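Local structure of Lys-gingipain W83 (Porphyromonas gingivalis, 3KM5) at residues T78-Y84 against I143-L149; D93-I99 against Y155-Y161. The protein cleaves proteins after lysine as a secreted cysteine protease and possible virulence factor, of which this chain is the K2 cleaved adhesin domain, a kind haemolytic in vitro. One frame throughout, in Å; residues are numbered along the deposited sequence.

Interaction 1 (T78-Y84 against I143-L149)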
loop_
_atom_site.group_PDB
_atom_site.type_symbol
_atom_site.label_atom_id
_atom_site.label_comp_id
_atom_site.label_asym_id
_atom_site.label_seq_id
_atom_site.Cartn_x
_atom_site.Cartn_y
_atom_site.Cartn_z
ATOM N N THR A 78 -16.948 5.151 -7.826
ATOM C CA THR A 78 -17.475 3.934 -8.355
ATOM C C THR A 78 -16.375 2.916 -8.678
ATOM O O THR A 78 -16.675 1.731 -8.839
ATOM C CB THR A 78 -18.277 4.206 -9.617
ATOM O OG1 THR A 78 -17.486 4.992 -10.530
ATOM C CG2 THR A 78 -19.543 5.011 -9.299
ATOM N N LYS A 79 -15.118 3.369 -8.790
ATOM C CA LYS A 79 -13.999 2.514 -9.195
ATOM C C LYS A 79 -12.749 3.038 -8.496
ATOM O O LYS A 79 -12.593 4.252 -8.359
ATOM C CB LYS A 79 -13.783 2.515 -10.712
ATOM C CG LYS A 79 -13.154 1.224 -11.249
ATOM C CD LYS A 79 -14.180 0.083 -11.342
ATOM C CE LYS A 79 -14.870 0.039 -12.685
ATOM N NZ LYS A 79 -16.141 -0.782 -12.700
ATOM N N VAL A 80 -11.867 2.137 -8.041
ATOM C CA VAL A 80 -10.496 2.525 -7.699
ATOM C C VAL A 80 -9.524 1.680 -8.553
ATOM O O VAL A 80 -9.694 0.469 -8.689
ATOM C CB VAL A 80 -10.232 2.418 -6.155
ATOM C CG1 VAL A 80 -10.395 0.949 -5.606
ATOM C CG2 VAL A 80 -8.859 3.008 -5.805
ATOM N N LYS A 81 -8.585 2.344 -9.209
ATOM C CA LYS A 81 -7.566 1.691 -9.987
ATOM C C LYS A 81 -6.233 2.089 -9.357
ATOM O O LYS A 81 -6.034 3.260 -8.991
ATOM C CB LYS A 81 -7.659 2.128 -11.453
ATOM C CG LYS A 81 -6.603 1.469 -12.334
ATOM C CD LYS A 81 -5.474 2.357 -12.611
ATOM C CE LYS A 81 -5.839 3.319 -13.674
ATOM N NZ LYS A 81 -4.640 4.012 -14.195
ATOM N N TYR A 82 -5.286 1.180 -9.263
ATOM C CA TYR A 82 -4.038 1.467 -8.587
ATOM C C TYR A 82 -2.977 0.506 -9.115
ATOM O O TYR A 82 -3.283 -0.445 -9.843
ATOM C CB TYR A 82 -4.163 1.331 -7.054
ATOM C CG TYR A 82 -4.628 -0.045 -6.626
ATOM C CD1 TYR A 82 -3.713 -1.031 -6.278
ATOM C CD2 TYR A 82 -5.978 -0.404 -6.654
ATOM C CE1 TYR A 82 -4.132 -2.318 -5.901
ATOM C CE2 TYR A 82 -6.398 -1.676 -6.292
ATOM C CZ TYR A 82 -5.484 -2.622 -5.921
ATOM O OH TYR A 82 -5.949 -3.878 -5.594
ATOM N N TYR A 83 -1.744 0.774 -8.725
ATOM C CA TYR A 83 -0.603 -0.078 -9.015
ATOM C C TYR A 83 0.073 -0.470 -7.715
ATOM O O TYR A 83 0.235 0.349 -6.832
ATOM C CB TYR A 83 0.402 0.632 -9.952
ATOM C CG TYR A 83 -0.221 1.116 -11.235
ATOM C CD1 TYR A 83 -0.156 0.384 -12.406
ATOM C CD2 TYR A 83 -0.892 2.339 -11.263
ATOM C CE1 TYR A 83 -0.777 0.868 -13.600
ATOM C CE2 TYR A 83 -1.502 2.794 -12.402
ATOM C CZ TYR A 83 -1.434 2.078 -13.569
ATOM O OH TYR A 83 -2.079 2.556 -14.716
ATOM N N TYR A 84 0.436 -1.753 -7.605
ATOM C CA TYR A 84 1.201 -2.239 -6.479
ATOM C C TYR A 84 2.475 -2.899 -6.933
ATOM O O TYR A 84 2.620 -3.334 -8.070
ATOM C CB TYR A 84 0.361 -3.189 -5.624
ATOM C CG TYR A 84 0.186 -4.606 -6.129
ATOM C CD1 TYR A 84 1.157 -5.575 -5.918
ATOM C CD2 TYR A 84 -0.948 -4.968 -6.825
ATOM C CE1 TYR A 84 0.994 -6.859 -6.368
ATOM C CE2 TYR A 84 -1.135 -6.271 -7.238
ATOM C CZ TYR A 84 -0.163 -7.192 -7.038
ATOM O OH TYR A 84 -0.367 -8.488 -7.478
ATOM N N ILE A 143 2.094 -3.671 -10.817
ATOM C CA ILE A 143 0.953 -4.441 -11.290
ATOM C C ILE A 143 -0.321 -3.615 -11.157
ATOM O O ILE A 143 -0.599 -3.088 -10.082
ATOM C CB ILE A 143 0.818 -5.702 -10.427
ATOM C CG1 ILE A 143 2.088 -6.564 -10.552
ATOM C CG2 ILE A 143 -0.432 -6.505 -10.804
ATOM C CD1 ILE A 143 2.373 -6.974 -11.932
ATOM N N GLU A 144 -1.131 -3.541 -12.219
ATOM C CA GLU A 144 -2.359 -2.764 -12.225
ATOM C C GLU A 144 -3.531 -3.584 -11.674
ATOM O O GLU A 144 -3.668 -4.762 -11.982
ATOM C CB GLU A 144 -2.681 -2.281 -13.649
ATOM C CG GLU A 144 -3.892 -1.333 -13.699
ATOM C CD GLU A 144 -4.218 -0.763 -15.065
ATOM O OE1 GLU A 144 -3.532 -1.068 -16.055
ATOM O OE2 GLU A 144 -5.209 -0.001 -15.134
ATOM N N ARG A 145 -4.397 -2.931 -10.923
ATOM C CA ARG A 145 -5.674 -3.486 -10.486
ATOM C C ARG A 145 -6.765 -2.464 -10.606
ATOM O O ARG A 145 -6.489 -1.297 -10.412
ATOM C CB ARG A 145 -5.579 -3.923 -9.012
ATOM C CG ARG A 145 -4.650 -5.101 -8.759
ATOM C CD ARG A 145 -5.191 -6.393 -9.318
ATOM N NE ARG A 145 -4.301 -7.544 -9.130
ATOM C CZ ARG A 145 -3.557 -8.112 -10.076
ATOM N NH1 ARG A 145 -3.467 -7.622 -11.302
ATOM N NH2 ARG A 145 -2.827 -9.175 -9.781
ATOM N N THR A 146 -7.976 -2.902 -10.923
ATOM C CA THR A 146 -9.160 -2.054 -11.002
ATOM C C THR A 146 -10.265 -2.779 -10.226
ATOM O O THR A 146 -10.640 -3.904 -10.572
ATOM C CB THR A 146 -9.556 -1.840 -12.490
ATOM O OG1 THR A 146 -8.490 -1.236 -13.212
ATOM C CG2 THR A 146 -10.782 -0.954 -12.610
ATOM N N VAL A 147 -10.779 -2.108 -9.196
ATOM C CA VAL A 147 -11.693 -2.718 -8.251
ATOM C C VAL A 147 -12.993 -1.924 -8.225
ATOM O O VAL A 147 -12.992 -0.700 -8.085
ATOM C CB VAL A 147 -11.064 -2.747 -6.860
ATOM C CG1 VAL A 147 -12.066 -3.228 -5.803
ATOM C CG2 VAL A 147 -9.855 -3.668 -6.899
ATOM N N ASP A 148 -14.099 -2.627 -8.395
ATOM C CA ASP A 148 -15.425 -2.036 -8.376
ATOM C C ASP A 148 -15.770 -1.607 -6.932
ATOM O O ASP A 148 -15.524 -2.357 -6.001
ATOM C CB ASP A 148 -16.487 -3.062 -8.817
ATOM C CG ASP A 148 -16.343 -3.552 -10.237
ATOM O OD1 ASP A 148 -15.600 -2.972 -11.041
ATOM O OD2 ASP A 148 -17.054 -4.538 -10.543
ATOM N N LEU A 149 -16.322 -0.398 -6.756
ATOM C CA LEU A 149 -16.732 0.070 -5.432
ATOM C C LEU A 149 -18.258 0.043 -5.295
ATOM O O LEU A 149 -18.950 0.582 -6.165
ATOM C CB LEU A 149 -16.192 1.461 -5.155
ATOM C CG LEU A 149 -14.680 1.620 -5.301
ATOM C CD1 LEU A 149 -14.289 3.088 -5.174
ATOM C CD2 LEU A 149 -13.977 0.801 -4.272
#
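Arg145 lays its CB over one face of the Tyr82 ring, 3.8 Å from the ring centroid, and this CH-pi contact sits in the tightly packed half of an antiparallel strand pair. Two residues earlier, Ile143 does the same to Tyr84, its CB 3.9 Å from that ring's centroid and 18° off the normal. Both tyrosines hold CG between the backbone N and the carbonyl carbon (chi1 58° and 78°), which sets each ring against the neighbouring strand. On the same face Val80 CG1 meets Leu149 CD2 at 3.8 Å, and Val147 CG2 touches the edge of Tyr82; strands 95-100 and 109-115 close over this layer. The polar ends there have outside partners: Tyr82 OH is paired with Tyr95, and Arg145 NE forms a salt bridge with Glu115.

The other face, with Lys79, Lys81, Tyr83, Glu144, Thr146 and Asp148, is more exposed. Lys79, bent at chi2 and chi3, brings NZ 2.8 Å from Asp148 OD1, above the carboxylate plane, in a salt bridge. Lys81 NZ instead donates to Tyr83 OH at 3.0 Å and stays 4.2 Å from Glu144 OE2, beyond a salt bridge. Paired backbone bonds such as Val147 N to Val80 O, 2.8 Å, carry the register. The chemistry implies a mostly aromatic and aliphatic inner face, where Glu115 meets the charge of Arg145, and a polar, charged outer face with one close salt bridge.

Interaction 2 (D93-I99 against Y155-Y161)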
loop_
_atom_site.group_PDB
_atom_site.type_symbol
_atom_site.label_atom_id
_atom_site.label_comp_id
_atom_site.label_asym_id
_atom_site.label_seq_id
_atom_site.Cartn_x
_atom_site.Cartn_y
_atom_site.Cartn_z
ATOM N N ASP A 93 2.825 -10.682 -0.048
ATOM C CA ASP A 93 2.368 -9.674 0.885
ATOM C C ASP A 93 0.878 -9.386 0.665
ATOM O O ASP A 93 0.455 -8.459 -0.005
ATOM C CB ASP A 93 3.281 -8.482 0.786
ATOM C CG ASP A 93 4.459 -8.613 1.708
ATOM O OD1 ASP A 93 4.283 -8.467 2.923
ATOM O OD2 ASP A 93 5.571 -8.875 1.201
ATOM N N HIS A 94 0.078 -10.281 1.226
ATOM C CA HIS A 94 -1.363 -10.299 1.120
ATOM C C HIS A 94 -1.980 -8.955 1.508
ATOM O O HIS A 94 -1.599 -8.359 2.544
ATOM C CB HIS A 94 -1.923 -11.444 2.013
ATOM C CG HIS A 94 -3.399 -11.641 1.875
ATOM N ND1 HIS A 94 -3.941 -12.499 0.946
ATOM C CD2 HIS A 94 -4.446 -11.073 2.513
ATOM C CE1 HIS A 94 -5.256 -12.450 1.016
ATOM N NE2 HIS A 94 -5.594 -11.589 1.963
ATOM N N TYR A 95 -2.954 -8.523 0.714
ATOM C CA TYR A 95 -3.671 -7.298 1.046
ATOM C C TYR A 95 -5.104 -7.344 0.565
ATOM O O TYR A 95 -5.462 -8.110 -0.330
ATOM C CB TYR A 95 -2.915 -6.074 0.502
ATOM C CG TYR A 95 -3.097 -5.941 -0.980
ATOM C CD1 TYR A 95 -4.062 -5.073 -1.490
ATOM C CD2 TYR A 95 -2.371 -6.706 -1.873
ATOM C CE1 TYR A 95 -4.313 -5.004 -2.838
ATOM C CE2 TYR A 95 -2.606 -6.618 -3.249
ATOM C CZ TYR A 95 -3.583 -5.726 -3.731
ATOM O OH TYR A 95 -3.905 -5.613 -5.095
ATOM N N ALA A 96 -5.923 -6.522 1.190
ATOM C CA ALA A 96 -7.300 -6.307 0.800
ATOM C C ALA A 96 -7.555 -4.853 0.444
ATOM O O ALA A 96 -6.979 -3.988 1.017
ATOM C CB ALA A 96 -8.259 -6.729 1.933
ATOM N N VAL A 97 -8.521 -4.624 -0.441
ATOM C CA VAL A 97 -9.145 -3.319 -0.646
ATOM C C VAL A 97 -10.514 -3.463 0.053
ATOM O O VAL A 97 -11.243 -4.472 -0.142
ATOM C CB VAL A 97 -9.336 -2.986 -2.143
ATOM C CG1 VAL A 97 -10.058 -1.673 -2.366
ATOM C CG2 VAL A 97 -7.982 -2.974 -2.865
ATOM N N MET A 98 -10.846 -2.500 0.909
ATOM C CA MET A 98 -12.077 -2.504 1.666
ATOM C C MET A 98 -12.805 -1.206 1.512
ATOM O O MET A 98 -12.231 -0.182 1.159
ATOM C CB MET A 98 -11.754 -2.716 3.143
ATOM C CG MET A 98 -10.762 -3.869 3.376
ATOM S SD MET A 98 -10.498 -4.177 5.127
ATOM C CE MET A 98 -12.011 -4.965 5.612
ATOM N N ILE A 99 -14.106 -1.239 1.801
ATOM C CA ILE A 99 -14.884 -0.021 1.816
ATOM C C ILE A 99 -15.688 0.145 3.101
ATOM O O ILE A 99 -16.144 -0.845 3.711
ATOM C CB ILE A 99 -15.830 0.080 0.575
ATOM C CG1 ILE A 99 -16.982 -0.952 0.671
ATOM C CG2 ILE A 99 -15.023 -0.000 -0.743
ATOM C CD1 ILE A 99 -18.313 -0.430 1.343
ATOM N N TYR A 155 -15.381 5.655 2.228
ATOM C CA TYR A 155 -13.939 5.529 2.430
ATOM C C TYR A 155 -13.475 4.236 1.829
ATOM O O TYR A 155 -14.170 3.223 1.905
ATOM C CB TYR A 155 -13.575 5.558 3.924
ATOM C CG TYR A 155 -14.037 6.786 4.688
ATOM C CD1 TYR A 155 -13.329 7.987 4.621
ATOM C CD2 TYR A 155 -15.180 6.753 5.477
ATOM C CE1 TYR A 155 -13.729 9.098 5.326
ATOM C CE2 TYR A 155 -15.598 7.886 6.183
ATOM C CZ TYR A 155 -14.876 9.047 6.098
ATOM O OH TYR A 155 -15.332 10.134 6.836
ATOM N N VAL A 156 -12.281 4.283 1.255
ATOM C CA VAL A 156 -11.620 3.118 0.700
ATOM C C VAL A 156 -10.360 2.880 1.535
ATOM O O VAL A 156 -9.601 3.808 1.797
ATOM C CB VAL A 156 -11.278 3.344 -0.775
ATOM C CG1 VAL A 156 -10.406 2.174 -1.319
ATOM C CG2 VAL A 156 -12.547 3.512 -1.619
ATOM N N ALA A 157 -10.156 1.645 1.958
ATOM C CA ALA A 157 -8.982 1.276 2.727
ATOM C C ALA A 157 -8.191 0.199 2.013
ATOM O O ALA A 157 -8.767 -0.673 1.360
ATOM C CB ALA A 157 -9.404 0.733 4.112
ATOM N N PHE A 158 -6.872 0.255 2.149
ATOM C CA PHE A 158 -5.974 -0.831 1.758
ATOM C C PHE A 158 -5.432 -1.412 3.054
ATOM O O PHE A 158 -4.920 -0.690 3.935
ATOM C CB PHE A 158 -4.832 -0.296 0.882
ATOM C CG PHE A 158 -5.287 0.229 -0.409
ATOM C CD1 PHE A 158 -5.234 -0.571 -1.549
ATOM C CD2 PHE A 158 -5.732 1.525 -0.526
ATOM C CE1 PHE A 158 -5.672 -0.096 -2.775
ATOM C CE2 PHE A 158 -6.165 2.013 -1.745
ATOM C CZ PHE A 158 -6.122 1.199 -2.890
ATOM N N ARG A 159 -5.546 -2.731 3.184
ATOM C CA ARG A 159 -5.231 -3.425 4.424
ATOM C C ARG A 159 -4.174 -4.465 4.128
ATOM O O ARG A 159 -4.432 -5.403 3.386
ATOM C CB ARG A 159 -6.484 -4.070 5.011
ATOM C CG ARG A 159 -6.255 -4.712 6.374
ATOM C CD ARG A 159 -7.498 -5.458 6.765
ATOM N NE ARG A 159 -7.381 -6.177 8.026
ATOM C CZ ARG A 159 -8.293 -7.012 8.512
ATOM N NH1 ARG A 159 -9.417 -7.265 7.829
ATOM N NH2 ARG A 159 -8.075 -7.598 9.675
ATOM N N HIS A 160 -2.978 -4.292 4.678
ATOM C CA HIS A 160 -1.901 -5.265 4.555
ATOM C C HIS A 160 -2.010 -6.164 5.777
ATOM O O HIS A 160 -1.830 -5.715 6.922
ATOM C CB HIS A 160 -0.540 -4.523 4.500
ATOM C CG HIS A 160 0.674 -5.394 4.364
ATOM N ND1 HIS A 160 1.909 -4.976 4.813
ATOM C CD2 HIS A 160 0.870 -6.614 3.784
ATOM C CE1 HIS A 160 2.822 -5.865 4.468
ATOM N NE2 HIS A 160 2.216 -6.877 3.866
ATOM N N TYR A 161 -2.321 -7.435 5.554
ATOM C CA TYR A 161 -2.622 -8.321 6.661
ATOM C C TYR A 161 -2.554 -9.752 6.221
ATOM O O TYR A 161 -2.381 -10.031 5.050
ATOM C CB TYR A 161 -4.000 -7.988 7.251
ATOM C CG TYR A 161 -5.211 -8.618 6.599
ATOM C CD1 TYR A 161 -6.075 -9.394 7.353
ATOM C CD2 TYR A 161 -5.510 -8.429 5.257
ATOM C CE1 TYR A 161 -7.163 -9.985 6.792
ATOM C CE2 TYR A 161 -6.608 -8.996 4.708
ATOM C CZ TYR A 161 -7.435 -9.785 5.470
ATOM O OH TYR A 161 -8.575 -10.383 4.933
#
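His160 turns the edge of its ring to Asp93, and NE2 donates to OD1 over 2.8 Å. The acceptor lies in the imidazole plane, but the carboxylate is turned 56° from it and is met on its anti side. Both groups are buried and anchored further: Ser55 bonds His160 ND1, Ser57 bonds Asp93 OD1. Beside Ala96, whose CB touches Tyr161 CE2, His94 points its ring edge toward the face of Tyr161 in an offset edge-to-face pair, centroids 5.4 Å apart; Glu114 bonds both His94 NE2 and Tyr161 OH, and Thr116 OG1 bonds His94 ND1. The extended chain of Arg159, CG opposite the backbone N (chi1 -175°), carries CD past Met98 SD at 3.7 Å, while its guanidinium lies over Tyr161 CD1 and NE reaches Asp66 in a salt bridge. On the same side of the sheet as His160, Val97 and Phe158 lie side by side, CG2 3.7 Å from CE1. Antiparallel backbone bonds, among them Met98 N to Ala157 O at 2.8 Å, join the strands, and Tyr161 N extends the pairing to His94 O at 3.2 Å. These are neighbouring inner strands of the five-stranded antiparallel sheet in the beta jelly roll of a cleaved adhesin domain.

In the fold
Interactions 1 and 2 belong to the two facing antiparallel sheets of the jelly roll, their centres about 12 Å apart. Their segments alternate along the chain: 79-86 is followed by 95-100 and 143-148 by 155-161, so each successive pair crosses from one sheet to the other. The sheets meet through side chains: Tyr82 OH lies 2.7 Å from Tyr95 OH, a probable hydrogen bond, and 3.5 Å from Val97 CG2, while Leu149 CD2 packs 3.8 Å from Ile99 CG2. Tyr82 also meets Phe158 edge-to-face. Neither contact supplies a calcium ligand, although a bound calcium ion lies about 9 Å from the side chain of Tyr83 and one about 8 Å from that of His160.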